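PDB 3MFQ: high-affinity zinc uptake system protein znuA from Streptococcus suis, which binds zinc and probably serves as the extracellular metal-binding component of an ABC transporter that takes up metal ions. Local coordinates for residues Thr13-Asn17 against Arg30-Ala36; His149-Glu153 against Ala178-Phe182. All blocks are in the same frame, centred on the assembly; numbering follows the deposited sequence.

Interaction 1. Residues Thr13-Asn17 against Arg30-Ala36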
ATOM      1  N   THR A  13      -5.614   3.158   8.511  1.00 39.20           N
ATOM      2  CA  THR A  13      -4.546   2.181   8.344  1.00 37.88           C
ATOM      3  C   THR A  13      -3.244   2.615   8.996  1.00 36.94           C
ATOM      4  O   THR A  13      -3.050   3.789   9.307  1.00 39.75           O
ATOM      5  CB  THR A  13      -4.262   1.923   6.865  1.00 35.69           C
ATOM      6  OG1 THR A  13      -3.433   2.973   6.355  1.00 37.58           O
ATOM      7  CG2 THR A  13      -5.562   1.867   6.078  1.00 31.72           C
ATOM      8  N   SER A  14      -2.350   1.653   9.186  1.00 50.74           N
ATOM      9  CA  SER A  14      -1.040   1.921   9.756  1.00 52.62           C
ATOM     10  C   SER A  14      -0.272   2.927   8.911  1.00 56.70           C
ATOM     11  O   SER A  14       0.620   3.613   9.409  1.00 60.40           O
ATOM     12  CB  SER A  14      -0.243   0.624   9.870  1.00 55.93           C
ATOM     13  OG  SER A  14      -0.190  -0.038   8.620  1.00 61.54           O
ATOM     14  N   PHE A  15      -0.612   3.007   7.628  1.00 47.03           N
ATOM     15  CA  PHE A  15       0.010   3.984   6.745  1.00 44.37           C
ATOM     16  C   PHE A  15      -0.189   5.364   7.318  1.00 44.20           C
ATOM     17  O   PHE A  15       0.763   6.091   7.590  1.00 47.26           O
ATOM     18  CB  PHE A  15      -0.626   3.951   5.361  1.00 43.27           C
ATOM     19  CG  PHE A  15      -0.328   2.716   4.592  1.00 42.80           C
ATOM     20  CD1 PHE A  15       0.879   2.571   3.939  1.00 41.30           C
ATOM     21  CD2 PHE A  15      -1.258   1.698   4.513  1.00 42.36           C
ATOM     22  CE1 PHE A  15       1.156   1.430   3.228  1.00 45.95           C
ATOM     23  CE2 PHE A  15      -0.988   0.554   3.803  1.00 43.10           C
ATOM     24  CZ  PHE A  15       0.221   0.418   3.159  1.00 43.88           C
ATOM     25  N   LEU A  16      -1.451   5.724   7.487  1.00 50.57           N
ATOM     26  CA  LEU A  16      -1.795   7.034   7.986  1.00 50.73           C
ATOM     27  C   LEU A  16      -1.228   7.196   9.391  1.00 54.27           C
ATOM     28  O   LEU A  16      -0.633   8.230   9.706  1.00 56.36           O
ATOM     29  CB  LEU A  16      -3.309   7.231   7.935  1.00 51.19           C
ATOM     30  CG  LEU A  16      -3.860   6.869   6.550  1.00 55.90           C
ATOM     31  CD1 LEU A  16      -5.340   7.185   6.434  1.00 58.38           C
ATOM     32  CD2 LEU A  16      -3.070   7.573   5.453  1.00 49.43           C
ATOM     33  N   ASN A  17      -1.376   6.158  10.217  1.00 50.55           N
ATOM     34  CA  ASN A  17      -0.803   6.163  11.564  1.00 50.25           C
ATOM     35  C   ASN A  17       0.636   6.679  11.600  1.00 49.31           C
ATOM     36  O   ASN A  17       1.007   7.443  12.488  1.00 49.06           O
ATOM     37  CB  ASN A  17      -0.860   4.770  12.197  1.00 49.74           C
ATOM     38  CG  ASN A  17      -0.502   4.793  13.675  1.00 54.94           C
ATOM     39  OD1 ASN A  17      -1.105   5.532  14.453  1.00 57.98           O
ATOM     40  ND2 ASN A  17       0.481   3.988  14.067  1.00 57.87           N
ATOM     41  N   ARG A  30      -3.632   9.742  18.251  1.00 53.48           N
ATOM     42  CA  ARG A  30      -4.020   8.915  17.108  1.00 57.75           C
ATOM     43  C   ARG A  30      -4.876   7.678  17.440  1.00 59.82           C
ATOM     44  O   ARG A  30      -4.569   6.905  18.351  1.00 59.50           O
ATOM     45  CB  ARG A  30      -2.782   8.557  16.266  1.00 54.15           C
ATOM     46  CG  ARG A  30      -2.176   9.773  15.537  1.00 49.45           C
ATOM     47  CD  ARG A  30      -0.875   9.481  14.799  1.00 48.29           C
ATOM     48  NE  ARG A  30       0.265   9.416  15.707  1.00 53.84           N
ATOM     49  CZ  ARG A  30       0.596   8.333  16.398  1.00 55.18           C
ATOM     50  NH1 ARG A  30      -0.129   7.229  16.282  1.00 57.90           N
ATOM     51  NH2 ARG A  30       1.645   8.348  17.207  1.00 51.54           N
ATOM     52  N   ASP A  31      -5.959   7.515  16.685  1.00 59.35           N
ATOM     53  CA  ASP A  31      -6.872   6.393  16.864  1.00 56.84           C
ATOM     54  C   ASP A  31      -6.852   5.474  15.652  1.00 57.26           C
ATOM     55  O   ASP A  31      -7.666   5.613  14.739  1.00 58.77           O
ATOM     56  CB  ASP A  31      -8.294   6.897  17.108  1.00 62.56           C
ATOM     57  CG  ASP A  31      -8.804   6.546  18.486  1.00 69.15           C
ATOM     58  OD1 ASP A  31      -9.242   5.392  18.680  1.00 68.46           O
ATOM     59  OD2 ASP A  31      -8.764   7.422  19.375  1.00 68.27           O
ATOM     60  N   LEU A  32      -5.912   4.536  15.643  1.00 55.33           N
ATOM     61  CA  LEU A  32      -5.818   3.584  14.548  1.00 52.67           C
ATOM     62  C   LEU A  32      -6.975   2.600  14.599  1.00 56.35           C
ATOM     63  O   LEU A  32      -7.227   1.975  15.629  1.00 60.07           O
ATOM     64  CB  LEU A  32      -4.488   2.837  14.589  1.00 52.92           C
ATOM     65  CG  LEU A  32      -4.339   1.754  13.520  1.00 54.49           C
ATOM     66  CD1 LEU A  32      -4.646   2.314  12.141  1.00 55.51           C
ATOM     67  CD2 LEU A  32      -2.949   1.146  13.557  1.00 53.00           C
ATOM     68  N   LEU A  33      -7.677   2.468  13.480  1.00 52.29           N
ATOM     69  CA  LEU A  33      -8.833   1.586  13.407  1.00 54.60           C
ATOM     70  C   LEU A  33      -8.430   0.195  12.943  1.00 55.02           C
ATOM     71  O   LEU A  33      -8.685  -0.798  13.624  1.00 58.17           O
ATOM     72  CB  LEU A  33      -9.884   2.165  12.463  1.00 50.40           C
ATOM     73  CG  LEU A  33     -10.191   3.647  12.670  1.00 49.51           C
ATOM     74  CD1 LEU A  33     -11.456   4.021  11.921  1.00 49.10           C
ATOM     75  CD2 LEU A  33     -10.333   3.965  14.145  1.00 50.92           C
ATOM     76  N   ILE A  34      -7.796   0.133  11.777  1.00 51.49           N
ATOM     77  CA  ILE A  34      -7.364  -1.135  11.205  1.00 52.58           C
ATOM     78  C   ILE A  34      -5.942  -1.472  11.649  1.00 53.08           C
ATOM     79  O   ILE A  34      -4.985  -0.820  11.233  1.00 53.22           O
ATOM     80  CB  ILE A  34      -7.432  -1.103   9.666  1.00 49.87           C
ATOM     81  CG1 ILE A  34      -8.804  -0.601   9.208  1.00 49.08           C
ATOM     82  CG2 ILE A  34      -7.128  -2.475   9.089  1.00 50.75           C
ATOM     83  CD1 ILE A  34      -8.963  -0.526   7.710  1.00 46.96           C
ATOM     84  N   PRO A  35      -5.806  -2.494  12.504  1.00 76.19           N
ATOM     85  CA  PRO A  35      -4.512  -2.918  13.050  1.00 74.08           C
ATOM     86  C   PRO A  35      -3.551  -3.370  11.958  1.00 73.63           C
ATOM     87  O   PRO A  35      -3.962  -4.064  11.029  1.00 75.64           O
ATOM     88  CB  PRO A  35      -4.881  -4.108  13.942  1.00 72.95           C
ATOM     89  CG  PRO A  35      -6.323  -3.919  14.257  1.00 79.65           C
ATOM     90  CD  PRO A  35      -6.915  -3.308  13.029  1.00 78.22           C
ATOM     91  N   ALA A  36      -2.287  -2.979  12.075  1.00 48.07           N
ATOM     92  CA  ALA A  36      -1.269  -3.402  11.124  1.00 46.41           C
ATOM     93  C   ALA A  36      -1.320  -4.911  10.948  1.00 48.62           C
ATOM     94  O   ALA A  36      -1.416  -5.654  11.923  1.00 46.30           O
ATOM     95  CB  ALA A  36       0.108  -2.974  11.599  1.00 47.72           C
TER
HETATM   96  O   HOH W   1      -2.724  -1.216   9.178  1.00 27.47           O

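Interaction 2. Residues His149-Glu153 against Ala178-Phe182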
ATOM      1  N   HIS A 149      12.796   8.412  -3.154  1.00 46.73           N
ATOM      2  CA  HIS A 149      12.561   8.107  -4.559  1.00 46.00           C
ATOM      3  C   HIS A 149      13.876   7.870  -5.290  1.00 50.75           C
ATOM      4  O   HIS A 149      13.970   6.996  -6.150  1.00 53.17           O
ATOM      5  CB  HIS A 149      11.773   9.227  -5.238  1.00 43.02           C
ATOM      6  CG  HIS A 149      11.386   8.918  -6.653  1.00 50.89           C
ATOM      7  ND1 HIS A 149      10.141   8.437  -6.997  1.00 55.48           N
ATOM      8  CD2 HIS A 149      12.083   9.017  -7.810  1.00 51.58           C
ATOM      9  CE1 HIS A 149      10.086   8.255  -8.304  1.00 54.77           C
ATOM     10  NE2 HIS A 149      11.252   8.599  -8.821  1.00 55.58           N
ATOM     11  N   ALA A 150      14.892   8.653  -4.940  1.00 61.18           N
ATOM     12  CA  ALA A 150      16.212   8.499  -5.538  1.00 60.29           C
ATOM     13  C   ALA A 150      16.847   7.187  -5.096  1.00 61.29           C
ATOM     14  O   ALA A 150      17.557   6.541  -5.865  1.00 65.18           O
ATOM     15  CB  ALA A 150      17.100   9.674  -5.168  1.00 57.00           C
ATOM     16  N   TRP A 151      16.583   6.798  -3.854  1.00 44.26           N
ATOM     17  CA  TRP A 151      17.122   5.564  -3.297  1.00 43.12           C
ATOM     18  C   TRP A 151      16.564   4.351  -4.024  1.00 46.76           C
ATOM     19  O   TRP A 151      17.306   3.446  -4.404  1.00 48.91           O
ATOM     20  CB  TRP A 151      16.794   5.475  -1.807  1.00 43.70           C
ATOM     21  CG  TRP A 151      17.362   4.268  -1.121  1.00 45.65           C
ATOM     22  CD1 TRP A 151      18.571   4.176  -0.493  1.00 45.37           C
ATOM     23  CD2 TRP A 151      16.741   2.985  -0.982  1.00 44.90           C
ATOM     24  NE1 TRP A 151      18.742   2.916   0.024  1.00 47.38           N
ATOM     25  CE2 TRP A 151      17.633   2.165  -0.263  1.00 45.44           C
ATOM     26  CE3 TRP A 151      15.519   2.449  -1.398  1.00 43.94           C
ATOM     27  CZ2 TRP A 151      17.342   0.839   0.049  1.00 44.62           C
ATOM     28  CZ3 TRP A 151      15.231   1.134  -1.087  1.00 45.10           C
ATOM     29  CH2 TRP A 151      16.139   0.344  -0.372  1.00 45.27           C
ATOM     30  N   VAL A 152      15.247   4.336  -4.209  1.00 54.73           N
ATOM     31  CA  VAL A 152      14.579   3.228  -4.881  1.00 53.35           C
ATOM     32  C   VAL A 152      15.102   3.068  -6.300  1.00 54.62           C
ATOM     33  O   VAL A 152      15.390   1.958  -6.744  1.00 54.27           O
ATOM     34  CB  VAL A 152      13.057   3.441  -4.940  1.00 50.43           C
ATOM     35  CG1 VAL A 152      12.393   2.279  -5.654  1.00 50.36           C
ATOM     36  CG2 VAL A 152      12.494   3.604  -3.541  1.00 51.19           C
ATOM     37  N   GLU A 153      15.220   4.189  -7.004  1.00 83.82           N
ATOM     38  CA  GLU A 153      15.741   4.196  -8.366  1.00 88.23           C
ATOM     39  C   GLU A 153      17.123   3.557  -8.448  1.00 84.97           C
ATOM     40  O   GLU A 153      17.321   2.580  -9.168  1.00 85.88           O
ATOM     41  CB  GLU A 153      15.793   5.627  -8.912  1.00 90.08           C
ATOM     42  CG  GLU A 153      14.444   6.192  -9.341  1.00 89.99           C
ATOM     43  CD  GLU A 153      13.940   5.590 -10.645  1.00100.26           C
ATOM     44  OE1 GLU A 153      14.580   4.647 -11.161  1.00101.40           O
ATOM     45  OE2 GLU A 153      12.901   6.062 -11.156  1.00102.08           O
ATOM     46  N   ALA A 178       4.571   1.281 -12.535  1.00 45.32           N
ATOM     47  CA  ALA A 178       4.478   2.432 -13.417  1.00 45.92           C
ATOM     48  C   ALA A 178       5.576   3.442 -13.123  1.00 48.93           C
ATOM     49  O   ALA A 178       5.994   4.189 -14.004  1.00 54.85           O
ATOM     50  CB  ALA A 178       3.113   3.085 -13.287  1.00 46.42           C
ATOM     51  N   SER A 179       6.047   3.461 -11.882  1.00 56.34           N
ATOM     52  CA  SER A 179       7.040   4.444 -11.472  1.00 58.80           C
ATOM     53  C   SER A 179       8.468   4.042 -11.844  1.00 61.86           C
ATOM     54  O   SER A 179       9.335   4.901 -12.013  1.00 64.97           O
ATOM     55  CB  SER A 179       6.939   4.713  -9.968  1.00 61.57           C
ATOM     56  OG  SER A 179       5.644   5.169  -9.619  1.00 63.03           O
ATOM     57  N   TYR A 180       8.708   2.741 -11.982  1.00 44.02           N
ATOM     58  CA  TYR A 180      10.064   2.251 -12.205  1.00 43.30           C
ATOM     59  C   TYR A 180      10.152   1.212 -13.304  1.00 41.31           C
ATOM     60  O   TYR A 180      10.808   0.188 -13.145  1.00 42.69           O
ATOM     61  CB  TYR A 180      10.629   1.679 -10.909  1.00 44.07           C
ATOM     62  CG  TYR A 180      10.344   2.572  -9.737  1.00 41.90           C
ATOM     63  CD1 TYR A 180      11.229   3.572  -9.370  1.00 45.09           C
ATOM     64  CD2 TYR A 180       9.170   2.438  -9.019  1.00 41.30           C
ATOM     65  CE1 TYR A 180      10.960   4.402  -8.304  1.00 48.02           C
ATOM     66  CE2 TYR A 180       8.888   3.256  -7.959  1.00 42.88           C
ATOM     67  CZ  TYR A 180       9.785   4.239  -7.601  1.00 44.36           C
ATOM     68  OH  TYR A 180       9.513   5.064  -6.538  1.00 46.19           O
ATOM     69  N   ASP A 181       9.491   1.483 -14.419  1.00 53.35           N
ATOM     70  CA  ASP A 181       9.578   0.614 -15.580  1.00 53.17           C
ATOM     71  C   ASP A 181       9.508  -0.857 -15.181  1.00 53.37           C
ATOM     72  O   ASP A 181      10.444  -1.623 -15.423  1.00 51.90           O
ATOM     73  CB  ASP A 181      10.877   0.882 -16.336  1.00 52.13           C
ATOM     74  CG  ASP A 181      10.924   0.186 -17.675  1.00 59.39           C
ATOM     75  OD1 ASP A 181       9.897   0.195 -18.389  1.00 59.42           O
ATOM     76  OD2 ASP A 181      11.989  -0.366 -18.015  1.00 61.60           O
ATOM     77  N   PHE A 182       8.395  -1.243 -14.565  1.00 42.92           N
ATOM     78  CA  PHE A 182       8.200  -2.618 -14.128  1.00 40.19           C
ATOM     79  C   PHE A 182       6.904  -3.210 -14.662  1.00 41.81           C
ATOM     80  O   PHE A 182       5.985  -2.485 -15.034  1.00 43.27           O
ATOM     81  CB  PHE A 182       8.201  -2.694 -12.606  1.00 38.66           C
ATOM     82  CG  PHE A 182       9.430  -3.326 -12.035  1.00 37.05           C
ATOM     83  CD1 PHE A 182      10.545  -2.560 -11.745  1.00 38.26           C
ATOM     84  CD2 PHE A 182       9.472  -4.685 -11.789  1.00 36.91           C
ATOM     85  CE1 PHE A 182      11.678  -3.139 -11.218  1.00 37.82           C
ATOM     86  CE2 PHE A 182      10.601  -5.272 -11.262  1.00 37.83           C
ATOM     87  CZ  PHE A 182      11.706  -4.497 -10.977  1.00 38.40           C
TER

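Interaction 1. Residues Thr13-Asn17 against Arg30-Ala36
This is a helix-to-strand contact inside a beta-alpha-beta unit of the N-terminal domain. The start of helix 14-24 packs on strand 29-32 and on the loop that leaves it. Thr13 sits at the N-cap: its OG1 accepts a weak hydrogen bond from Phe15 N (3.1 Å), though the position of OG1 is less certain. The first helical turn closes with Asn17 N to Thr13 O at 3.0 Å.

Leu32 points toward the helix and lays its CD1 3.5 Å from Thr13 C. Further along, Ala36 CB meets Ser14 CB at 4.0 Å. Between these two contacts a water joins the backbones. It accepts from Ser14 N (2.9 Å) and donates to Ile34 O (3.1 Å). Ser14 N and Ile34 O are 4.2 Å apart, so the water bridges what direct bonding does not. At the other end, Arg30 NH1 gives a weak hydrogen bond to Asn17 OD1 (2.7 Å, angle 116°), and Asn17 O lies over one face of the guanidinium.

Ser14 OG is hydrogen-bonded to Leu256 N. Asn17 and Leu32 both touch Val11 of strand 8-11, the parallel neighbour of strand 29-32, while Leu33 packs on helix 47-55.

Interaction 2. Residues His149-Glu153 against Ala178-Phe182
A tyrosine just past the end of a short helix packs on the side of a long one. The long element is helix 131-156, the extended helix that links the two lobes in the family of metal-binding receptors to which TroA belongs. The short one is helix 174-179.

Ser179 belongs to the last, weakly bonded turn of the short helix. Its OG is hydrogen-bonded to Tyr175 O.

Tyr180 follows and makes most of the contact. Its CA-to-CB bond points toward the long helix, and the ring reaches the residues His149, Val152 and Glu153. Val152 and Glu153 lie three and four residues after His149, about one turn on, so all three can meet the tyrosine. Val152 CG1 sits over the ring face, 4.0 Å from the centroid, in a CH-pi contact. The His149 ring lies obliquely to the tyrosine ring, with centroids 5.4 Å apart and planes at 35°. Tyr180 also meets Phe176, Ile109 and Tyr270, so its ring is buried among several helices.

Asp181 takes up a left-handed backbone conformation (phi 43°, psi 61°) that turns the chain, and its side chain forms a salt bridge with Lys161. Phe182 then packs on Leu156, farther along the long helix. Glu153 is poorly ordered; as modelled, its OE2 lies 3.5 Å from Tyr180 CD1.

In the fold
Interactions 1 and 2 lie on opposite sides of the chain's centre, with centres 26 Å apart and no touch between them. They share no helix or strand. Both are partly buried. Interaction 1 joins neighbouring elements of one beta-alpha-beta unit and covers more area, 345 against 212 Å². Its chemistry mixes apolar packing with a water bridge and a weak arginine bond. Interaction 2 ties the long helix to the end of a short one mainly through one buried tyrosine, by CH-pi and ring packing. In interaction 1 the Thr13 side chain is about 10 Å from the bound zinc.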